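Dihydroorotate dehydrogenase (Schistosoma mansoni, PDB 6UY4) probably catalyses the FMN-dependent oxidation of (S)-dihydroorotate to orotate with a quinone as electron acceptor, a step of de novo pyrimidine synthesis. Local coordinates at residues E338-K343 / S349-Y354. Sequence-based numbering, arbitrary orientation.
Sequences EDALSK and SLVQLY. With FMN (flavin mononucleotide), chain G.
V351 reaches from the strand to helix 337-346 with both its methyls, and A340 and K343, one helical turn apart, receive them. CG1, anti to the carbonyl carbon (chi1 -68°), lies 4.1 Å from K343 CB and also rests near the carbonyl oxygen of A340. CG2 turns to the small methyl of A340, CB to CG2 4.2 Å. Branching at CB suits valine to an extended strand and gives it two methyls to set against the helix, while alanine lets helix and strand come close: the CA atoms of A340 and V351 are 6.5 Å apart. V368 and I372 of helix 364-376 also pack on A340.

K343 shares only the root of its chain with V351. Beyond CB the methylenes run extended until a bend at chi4 (-62°), and NZ is carried away to hydrogen bonds with the hydroxyls of T312 and S311 on helix 305-321. On the helix flank that meets F308 of helix 305-321, S342 OG folds back to E338 O at 2.7 Å, while S342 N reaches that oxygen from the opposite face of its carbonyl plane.

Past the strand's end, Y354 lays one ring face over the dimethylbenzene end of the flavin, the two planes nearly parallel, with FMN C8 3.9 Å above the ring plane and offset toward its rim, and its CB lies beside the phosphate. The contact closes the beta-alpha-beta unit 328-331, 337-346, 350-353 of the TIM barrel. With no hydrogen bond across it, the pairing relies on the fit of apolar groups, whereas the buried ammonium of K343 gets its directional bonds from helix 305-321.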
loop_
_atom_site.group_PDB
_atom_site.type_symbol
_atom_site.label_atom_id
_atom_site.label_comp_id
_atom_site.label_asym_id
_atom_site.label_seq_id
_atom_site.Cartn_x
_atom_site.Cartn_y
_atom_site.Cartn_z
ATOM N N GLU A 338 10.490 -13.552 8.746
ATOM C CA GLU A 338 9.685 -14.755 8.563
ATOM C C GLU A 338 8.265 -14.416 8.127
ATOM O O GLU A 338 7.605 -15.240 7.487
ATOM C CB GLU A 338 9.678 -15.582 9.848
ATOM C CG GLU A 338 8.847 -15.002 10.973
ATOM C CD GLU A 338 8.720 -15.951 12.149
ATOM O OE1 GLU A 338 9.182 -17.106 12.036
ATOM O OE2 GLU A 338 8.157 -15.543 13.187
ATOM N N ASP A 339 7.784 -13.211 8.448
ATOM C CA ASP A 339 6.479 -12.791 7.952
ATOM C C ASP A 339 6.506 -12.616 6.440
ATOM O O ASP A 339 5.611 -13.091 5.731
ATOM C CB ASP A 339 6.037 -11.494 8.629
ATOM C CG ASP A 339 5.909 -11.630 10.132
ATOM O OD1 ASP A 339 6.407 -10.740 10.852
ATOM O OD2 ASP A 339 5.323 -12.632 10.593
ATOM N N ALA A 340 7.532 -11.932 5.928
ATOM C CA ALA A 340 7.656 -11.757 4.485
ATOM C C ALA A 340 7.886 -13.090 3.789
ATOM O O ALA A 340 7.377 -13.320 2.685
ATOM C CB ALA A 340 8.789 -10.781 4.170
ATOM N N LEU A 341 8.646 -13.988 4.421
ATOM C CA LEU A 341 8.873 -15.302 3.829
ATOM C C LEU A 341 7.590 -16.122 3.800
ATOM O O LEU A 341 7.365 -16.900 2.865
ATOM C CB LEU A 341 9.970 -16.042 4.594
ATOM C CG LEU A 341 10.394 -17.388 4.004
ATOM C CD1 LEU A 341 10.781 -17.226 2.543
ATOM C CD2 LEU A 341 11.540 -17.992 4.800
ATOM N N SER A 342 6.736 -15.963 4.815
ATOM C CA SER A 342 5.444 -16.640 4.806
ATOM C C SER A 342 4.595 -16.176 3.629
ATOM O O SER A 342 3.955 -16.991 2.953
ATOM C CB SER A 342 4.712 -16.396 6.126
ATOM O OG SER A 342 5.469 -16.869 7.226
ATOM N N LYS A 343 4.588 -14.867 3.361
ATOM C CA LYS A 343 3.828 -14.346 2.230
ATOM C C LYS A 343 4.438 -14.783 0.905
ATOM O O LYS A 343 3.710 -15.139 -0.029
ATOM C CB LYS A 343 3.748 -12.821 2.304
ATOM C CG LYS A 343 2.902 -12.288 3.450
ATOM C CD LYS A 343 2.745 -10.777 3.364
ATOM C CE LYS A 343 1.922 -10.236 4.522
ATOM N NZ LYS A 343 0.531 -10.767 4.526
ATOM N N SER A 349 5.065 -12.583 -5.002
ATOM C CA SER A 349 6.346 -12.300 -5.634
ATOM C C SER A 349 7.010 -11.046 -5.086
ATOM O O SER A 349 8.235 -10.915 -5.186
ATOM C CB SER A 349 6.173 -12.159 -7.151
ATOM O OG SER A 349 5.720 -13.373 -7.726
ATOM N N LEU A 350 6.230 -10.131 -4.518
ATOM C CA LEU A 350 6.742 -8.947 -3.847
ATOM C C LEU A 350 6.025 -8.797 -2.513
ATOM O O LEU A 350 4.967 -9.388 -2.284
ATOM C CB LEU A 350 6.549 -7.684 -4.698
ATOM C CG LEU A 350 7.315 -7.618 -6.020
ATOM C CD1 LEU A 350 6.938 -6.367 -6.800
ATOM C CD2 LEU A 350 8.814 -7.662 -5.772
ATOM N N VAL A 351 6.615 -7.998 -1.624
ATOM C CA VAL A 351 6.030 -7.728 -0.317
ATOM C C VAL A 351 6.160 -6.243 -0.010
ATOM O O VAL A 351 7.105 -5.578 -0.444
ATOM C CB VAL A 351 6.680 -8.575 0.801
ATOM C CG1 VAL A 351 6.331 -10.047 0.632
ATOM C CG2 VAL A 351 8.185 -8.376 0.822
ATOM N N GLN A 352 5.190 -5.723 0.743
ATOM C CA GLN A 352 5.166 -4.320 1.132
ATOM C C GLN A 352 4.800 -4.211 2.606
ATOM O O GLN A 352 4.219 -5.127 3.193
ATOM C CB GLN A 352 4.178 -3.508 0.283
ATOM C CG GLN A 352 4.524 -3.440 -1.194
ATOM C CD GLN A 352 3.445 -2.758 -2.016
ATOM O OE1 GLN A 352 2.407 -2.356 -1.489
ATOM N NE2 GLN A 352 3.684 -2.628 -3.315
ATOM N N LEU A 353 5.147 -3.070 3.197
ATOM C CA LEU A 353 4.879 -2.820 4.606
ATOM C C LEU A 353 4.585 -1.340 4.803
ATOM O O LEU A 353 4.763 -0.520 3.898
ATOM C CB LEU A 353 6.050 -3.276 5.487
ATOM C CG LEU A 353 7.443 -2.700 5.206
ATOM C CD1 LEU A 353 7.696 -1.419 5.995
ATOM C CD2 LEU A 353 8.520 -3.734 5.502
ATOM N N TYR A 354 4.137 -1.004 6.010
ATOM C CA TYR A 354 3.798 0.372 6.350
ATOM C C TYR A 354 3.893 0.572 7.856
ATOM O O TYR A 354 4.681 1.394 8.332
ATOM C CB TYR A 354 2.390 0.715 5.849
ATOM C CG TYR A 354 2.021 2.185 5.890
ATOM C CD1 TYR A 354 1.699 2.865 4.726
ATOM C CD2 TYR A 354 1.976 2.889 7.090
ATOM C CE1 TYR A 354 1.354 4.197 4.752
ATOM C CE2 TYR A 354 1.637 4.226 7.123
ATOM C CZ TYR A 354 1.326 4.876 5.950
ATOM O OH TYR A 354 0.982 6.208 5.975
HETATM N N1 FMN G . -3.502 1.839 0.971
HETATM C C2 FMN G . -3.814 2.332 -0.280
HETATM O O2 FMN G . -3.980 1.559 -1.222
HETATM N N3 FMN G . -3.940 3.692 -0.479
HETATM C C4 FMN G . -3.755 4.566 0.572
HETATM O O4 FMN G . -3.868 5.778 0.394
HETATM C C4A FMN G . -3.441 4.075 1.834
HETATM N N5 FMN G . -3.256 4.944 2.888
HETATM C C5A FMN G . -2.941 4.455 4.139
HETATM C C6 FMN G . -2.754 5.338 5.197
HETATM C C7 FMN G . -2.439 4.854 6.461
HETATM C C7M FMN G . -2.239 5.811 7.599
HETATM C C8 FMN G . -2.310 3.484 6.667
HETATM C C8M FMN G . -1.969 2.958 8.030
HETATM C C9 FMN G . -2.498 2.602 5.607
HETATM C C9A FMN G . -2.813 3.083 4.340
HETATM N N10 FMN G . -2.998 2.213 3.279
HETATM C C10 FMN G . -3.315 2.706 2.030
HETATM C "C1'" FMN G . -2.872 0.731 3.469
HETATM C "C2'" FMN G . -1.426 0.288 3.281
HETATM O "O2'" FMN G . -0.950 0.726 2.028
HETATM C "C3'" FMN G . -1.309 -1.228 3.347
HETATM O "O3'" FMN G . -2.231 -1.812 2.454
HETATM C "C4'" FMN G . -1.558 -1.768 4.752
HETATM O "O4'" FMN G . -1.303 -0.777 5.723
HETATM C "C5'" FMN G . -0.634 -2.951 4.986
HETATM O "O5'" FMN G . -0.632 -3.324 6.341
HETATM P P FMN G . 0.728 -3.161 7.182
HETATM O O1P FMN G . 0.487 -3.694 8.572
HETATM O O2P FMN G . 1.855 -3.909 6.509
HETATM O O3P FMN G . 1.066 -1.695 7.268
#